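Local coordinates for protein D-glyceraldehyde dehydrogenase (NADP(+)) (Thermoplasma acidophilum, PDB 5J77) that oxidises D-glyceraldehyde to glycerate with NADP(+) as hydride acceptor in the non-phosphorylated Entner-Doudoroff pathway, at residues S65-R70 against V189-P194. The protein carries 2 engineered substitutions. Numbering follows the deposited sequence.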
loop_
_atom_site.group_PDB
_atom_site.type_symbol
_atom_site.label_atom_id
_atom_site.label_comp_id
_atom_site.label_asym_id
_atom_site.label_seq_id
_atom_site.Cartn_x
_atom_site.Cartn_y
_atom_site.Cartn_z
ATOM N N SER A 65 20.825 -1.338 -8.264
ATOM C CA SER A 65 20.109 -0.871 -9.450
ATOM C C SER A 65 21.040 -0.264 -10.543
ATOM O O SER A 65 20.831 -0.492 -11.738
ATOM C CB SER A 65 18.954 0.045 -9.096
ATOM O OG SER A 65 19.365 1.372 -8.977
ATOM N N LYS A 66 22.022 0.518 -10.128
ATOM C CA LYS A 66 23.013 1.069 -11.114
ATOM C C LYS A 66 23.688 -0.014 -12.008
ATOM O O LYS A 66 23.815 0.169 -13.201
ATOM C CB LYS A 66 24.108 1.886 -10.414
ATOM C CG LYS A 66 23.562 3.167 -9.809
ATOM C CD LYS A 66 24.595 4.042 -9.156
ATOM C CE LYS A 66 23.849 5.182 -8.476
ATOM N NZ LYS A 66 24.762 6.158 -7.808
ATOM N N ILE A 67 24.094 -1.109 -11.405
ATOM C CA ILE A 67 24.661 -2.220 -12.107
ATOM C C ILE A 67 23.622 -2.859 -13.059
ATOM O O ILE A 67 23.894 -3.169 -14.245
ATOM C CB ILE A 67 25.245 -3.281 -11.084
ATOM C CG1 ILE A 67 26.422 -2.699 -10.290
ATOM C CG2 ILE A 67 25.720 -4.553 -11.786
ATOM C CD1 ILE A 67 26.664 -3.412 -8.966
ATOM N N ILE A 68 22.430 -3.077 -12.529
ATOM C CA ILE A 68 21.342 -3.658 -13.316
ATOM C C ILE A 68 20.942 -2.761 -14.509
ATOM O O ILE A 68 20.802 -3.267 -15.616
ATOM C CB ILE A 68 20.135 -3.971 -12.442
ATOM C CG1 ILE A 68 20.514 -5.009 -11.399
ATOM C CG2 ILE A 68 19.020 -4.512 -13.294
ATOM C CD1 ILE A 68 19.554 -5.119 -10.253
ATOM N N TYR A 69 20.818 -1.456 -14.308
ATOM C CA TYR A 69 20.623 -0.534 -15.422
ATOM C C TYR A 69 21.774 -0.572 -16.453
ATOM O O TYR A 69 21.522 -0.543 -17.699
ATOM C CB TYR A 69 20.529 0.931 -14.946
ATOM C CG TYR A 69 19.223 1.322 -14.223
ATOM C CD1 TYR A 69 17.987 1.087 -14.806
ATOM C CD2 TYR A 69 19.269 2.000 -12.977
ATOM C CE1 TYR A 69 16.805 1.451 -14.166
ATOM C CE2 TYR A 69 18.109 2.376 -12.287
ATOM C CZ TYR A 69 16.866 2.120 -12.898
ATOM O OH TYR A 69 15.739 2.511 -12.303
ATOM N N ARG A 70 23.006 -0.659 -15.963
ATOM C CA ARG A 70 24.186 -0.756 -16.797
ATOM C C ARG A 70 24.043 -2.006 -17.666
ATOM O O ARG A 70 24.275 -1.955 -18.827
ATOM C CB ARG A 70 25.465 -0.790 -15.959
ATOM C CG ARG A 70 26.698 -0.248 -16.644
ATOM C CD ARG A 70 27.898 -0.161 -15.698
ATOM N NE ARG A 70 27.750 0.807 -14.618
ATOM C CZ ARG A 70 27.999 0.548 -13.343
ATOM N NH1 ARG A 70 28.419 -0.634 -12.964
ATOM N NH2 ARG A 70 27.837 1.479 -12.440
ATOM N N VAL A 189 27.784 -9.545 -15.904
ATOM C CA VAL A 189 29.165 -9.512 -15.465
ATOM C C VAL A 189 29.895 -8.238 -15.985
ATOM O O VAL A 189 30.500 -7.496 -15.183
ATOM C CB VAL A 189 29.876 -10.803 -15.896
ATOM C CG1 VAL A 189 31.392 -10.744 -15.637
ATOM C CG2 VAL A 189 29.247 -11.976 -15.138
ATOM N N GLU A 190 29.756 -7.939 -17.266
ATOM C CA GLU A 190 30.313 -6.721 -17.836
ATOM C C GLU A 190 29.777 -5.477 -17.187
ATOM O O GLU A 190 30.485 -4.471 -17.120
ATOM C CB GLU A 190 30.057 -6.598 -19.343
ATOM C CG GLU A 190 30.870 -7.593 -20.130
ATOM C CD GLU A 190 30.362 -7.857 -21.543
ATOM O OE1 GLU A 190 29.369 -7.242 -22.016
ATOM O OE2 GLU A 190 30.981 -8.734 -22.191
ATOM N N ALA A 191 28.544 -5.530 -16.701
ATOM C CA ALA A 191 28.012 -4.392 -16.009
ATOM C C ALA A 191 28.606 -4.180 -14.618
ATOM O O ALA A 191 28.371 -3.144 -14.042
ATOM C CB ALA A 191 26.495 -4.448 -15.921
ATOM N N GLY A 192 29.355 -5.130 -14.080
ATOM C CA GLY A 192 29.973 -4.966 -12.748
ATOM C C GLY A 192 29.341 -5.815 -11.674
ATOM O O GLY A 192 29.539 -5.536 -10.503
ATOM N N VAL A 193 28.560 -6.836 -12.013
ATOM C CA VAL A 193 28.047 -7.706 -10.981
ATOM C C VAL A 193 29.238 -8.337 -10.210
ATOM O O VAL A 193 30.118 -8.979 -10.854
ATOM C CB VAL A 193 27.120 -8.817 -11.521
ATOM C CG1 VAL A 193 26.822 -9.798 -10.424
ATOM C CG2 VAL A 193 25.783 -8.220 -11.891
ATOM N N PRO A 194 29.299 -8.138 -8.876
ATOM C CA PRO A 194 30.524 -8.647 -8.165
ATOM C C PRO A 194 30.598 -10.168 -8.126
ATOM O O PRO A 194 29.589 -10.895 -8.261
ATOM C CB PRO A 194 30.372 -8.094 -6.729
ATOM C CG PRO A 194 29.380 -6.922 -6.849
ATOM C CD PRO A 194 28.487 -7.258 -8.001
#
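Ile67 lays its CG2 methyl over the turn that follows helix 178-190, meeting Val193 CG2 at 3.7 Å, where the two side chains cross at about a right angle. That turn is a Schellman motif: Gly192 takes a positive phi of 108° and its N bonds back to Val189 O, which ends the helix and places Gly192 and Val193 against Ile67. In this aldehyde dehydrogenase subunit the contact thus seats the C-terminal end of one helix against the flank of another, away from the catalytic and cofactor sites. Ile67 reaches the turn because CG2 stands anti to its backbone N, while CG1 carries CD1 toward Gly192 O and, at 4.4 Å, Pro194 CD. Trp56 of helix 39-58 touches both Ile67 and Pro194 and extends this apolar patch.

Ala191 packs against both backbone and side chain of helix 61-77. Its CB sits 3.3 Å from Ile67 O and 3.8 Å from Arg70 CB, consistent with the 5.3 Å separation of the CA atoms of Arg70 and Ala191. Ile68, directed away from the turn, packs against helices 94-112 and 153-164. The exposed Arg70 adds a polar bond: its chain bends at chi3, bringing one guanidinium face over Lys66 O, and NH1 donates to Ala191 O at 2.7 Å, with the oxygen near the guanidinium plane, a C=O...N angle of 166° and a somewhat bent N-H...O angle of 146°.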